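Local atomic coordinates of PUA domain-containing protein (Pyrococcus horikoshii, PDB entry 3D79), a protein that is of unknown function but contains a PUA domain and probably binds RNA. Residues A26-M31 / D72-L77. Residues are numbered along the deposited sequence; the frame is centred on the assembly and turned at random.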
loop_
_atom_site.group_PDB
_atom_site.type_symbol
_atom_site.label_atom_id
_atom_site.label_comp_id
_atom_site.label_asym_id
_atom_site.label_seq_id
_atom_site.Cartn_x
_atom_site.Cartn_y
_atom_site.Cartn_z
ATOM N N ALA A 26 -8.139 7.668 -10.741
ATOM C CA ALA A 26 -7.755 6.856 -11.893
ATOM C C ALA A 26 -6.720 5.793 -11.509
ATOM O O ALA A 26 -6.869 4.618 -11.850
ATOM C CB ALA A 26 -7.230 7.744 -12.999
ATOM N N GLN A 27 -5.696 6.209 -10.769
ATOM C CA GLN A 27 -4.644 5.296 -10.318
ATOM C C GLN A 27 -5.196 4.195 -9.413
ATOM O O GLN A 27 -4.910 3.019 -9.618
ATOM C CB GLN A 27 -3.524 6.061 -9.609
ATOM C CG GLN A 27 -2.640 6.886 -10.536
ATOM C CD GLN A 27 -1.549 7.640 -9.792
ATOM O OE1 GLN A 27 -0.886 7.092 -8.909
ATOM N NE2 GLN A 27 -1.350 8.904 -10.156
ATOM N N LEU A 28 -6.004 4.579 -8.427
ATOM C CA LEU A 28 -6.603 3.619 -7.502
ATOM C C LEU A 28 -7.514 2.633 -8.227
ATOM O O LEU A 28 -7.506 1.437 -7.940
ATOM C CB LEU A 28 -7.391 4.348 -6.412
ATOM C CG LEU A 28 -6.603 5.190 -5.404
ATOM C CD1 LEU A 28 -7.564 6.038 -4.601
ATOM C CD2 LEU A 28 -5.749 4.315 -4.477
ATOM N N SER A 29 -8.287 3.142 -9.183
ATOM C CA SER A 29 -9.203 2.301 -9.950
ATOM C C SER A 29 -8.466 1.250 -10.773
ATOM O O SER A 29 -8.915 0.107 -10.874
ATOM C CB SER A 29 -10.107 3.158 -10.843
ATOM O OG SER A 29 -10.965 3.966 -10.045
ATOM N N GLN A 30 -7.330 1.632 -11.346
ATOM C CA GLN A 30 -6.524 0.683 -12.107
ATOM C C GLN A 30 -5.951 -0.402 -11.196
ATOM O O GLN A 30 -5.968 -1.586 -11.540
ATOM C CB GLN A 30 -5.397 1.388 -12.853
ATOM C CG GLN A 30 -4.627 0.450 -13.777
ATOM C CD GLN A 30 -3.431 1.118 -14.411
ATOM O OE1 GLN A 30 -2.500 1.529 -13.722
ATOM N NE2 GLN A 30 -3.442 1.217 -15.739
ATOM N N MET A 31 -5.462 0.015 -10.032
ATOM C CA MET A 31 -4.805 -0.898 -9.099
ATOM C C MET A 31 -5.778 -1.830 -8.381
ATOM O O MET A 31 -5.532 -3.036 -8.293
ATOM C CB MET A 31 -3.992 -0.109 -8.076
ATOM C CG MET A 31 -2.824 0.661 -8.680
ATOM S SD MET A 31 -1.740 1.363 -7.428
ATOM C CE MET A 31 -2.766 2.674 -6.749
ATOM N N ASP A 72 4.404 11.729 -8.793
ATOM C CA ASP A 72 2.997 11.811 -9.176
ATOM C C ASP A 72 2.246 10.504 -8.927
ATOM O O ASP A 72 1.068 10.384 -9.287
ATOM C CB ASP A 72 2.848 12.269 -10.636
ATOM C CG ASP A 72 3.275 11.209 -11.638
ATOM O OD1 ASP A 72 2.681 11.159 -12.739
ATOM O OD2 ASP A 72 4.202 10.431 -11.339
ATOM N N LEU A 73 2.914 9.542 -8.288
ATOM C CA LEU A 73 2.315 8.227 -8.041
ATOM C C LEU A 73 1.886 8.045 -6.591
ATOM O O LEU A 73 2.632 8.378 -5.670
ATOM C CB LEU A 73 3.272 7.099 -8.444
ATOM C CG LEU A 73 3.694 6.992 -9.915
ATOM C CD1 LEU A 73 4.622 5.799 -10.093
ATOM C CD2 LEU A 73 2.496 6.879 -10.849
ATOM N N ILE A 74 0.683 7.505 -6.404
ATOM C CA ILE A 74 0.128 7.326 -5.069
ATOM C C ILE A 74 -0.116 5.852 -4.730
ATOM O O ILE A 74 -0.207 4.992 -5.616
ATOM C CB ILE A 74 -1.191 8.151 -4.850
ATOM C CG1 ILE A 74 -2.281 7.750 -5.848
ATOM C CG2 ILE A 74 -0.921 9.648 -4.961
ATOM C CD1 ILE A 74 -3.103 6.557 -5.432
ATOM N N PHE A 75 -0.224 5.580 -3.433
ATOM C CA PHE A 75 -0.617 4.262 -2.943
ATOM C C PHE A 75 -1.144 4.411 -1.520
ATOM O O PHE A 75 -0.692 5.288 -0.791
ATOM C CB PHE A 75 0.559 3.281 -2.966
ATOM C CG PHE A 75 0.137 1.837 -2.949
ATOM C CD1 PHE A 75 -0.464 1.262 -4.068
ATOM C CD2 PHE A 75 0.335 1.048 -1.816
ATOM C CE1 PHE A 75 -0.867 -0.067 -4.062
ATOM C CE2 PHE A 75 -0.061 -0.283 -1.801
ATOM C CZ PHE A 75 -0.664 -0.845 -2.926
ATOM N N PRO A 76 -2.126 3.578 -1.122
ATOM C CA PRO A 76 -2.587 3.676 0.266
ATOM C C PRO A 76 -1.487 3.538 1.320
ATOM O O PRO A 76 -0.580 2.714 1.177
ATOM C CB PRO A 76 -3.572 2.502 0.391
ATOM C CG PRO A 76 -4.069 2.299 -0.990
ATOM C CD PRO A 76 -2.892 2.570 -1.883
ATOM N N LEU A 77 -1.585 4.342 2.374
ATOM C CA LEU A 77 -0.713 4.218 3.541
ATOM C C LEU A 77 -1.010 2.936 4.308
ATOM O O LEU A 77 -2.098 2.364 4.183
ATOM C CB LEU A 77 -0.908 5.406 4.484
ATOM C CG LEU A 77 -0.492 6.786 3.967
ATOM C CD1 LEU A 77 -1.041 7.859 4.875
ATOM C CD2 LEU A 77 1.030 6.901 3.844
HETATM O O HOH W 1 -0.046 4.591 -8.356
#
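Q27, L28 and M31 on helix 18-32 pack against strand 73-76, at one edge of the antiparallel sheet in the Pre-PUA-like domain, a helix-on-sheet-edge contact in which a glutamine amide takes the part of a neighbouring strand; the axes of the two short segments approach to 8.8 Å at 58°. With its chain extended beyond CG, Q27 brings the carboxamide up to the strand backbone and grips it twice: I74 N donates to Q27 OE1 at 3.0 Å, and Q27 NE2 donates to D72 O, also at 3.0 Å. Both bonds are nearly straight, but only the second lies in its acceptor's carbonyl plane, I74 N being tilted from that of Q27; the pair fixes which way round the amide sits. A water donates both to Q27 OE1 (2.7 Å) and to I74 O, so that the N and O of I74 are both tied to OE1, one directly and one through the water. Beside this polar join the contact is apolar. I74 CD1 meets L28 CD2 at 3.6 Å, the two side chains crossing at about a right angle. In M31, an anti chi2 (-171°) carries SD out to the F75 ring edge, 3.6 Å from F75 CD1, an in-plane Met-aromatic contact; the chi3 bend (-71°) turns CE toward I74 O. P76 CD lies above one ring face, toward its rim. Strand 64-70 pairs with the other side of strand 73-76 through I68 and F75; L28 and P76 reach M40 of helix 34-40, and F75 touches F130 and F132 of strand 130-135 in the mixed sheet.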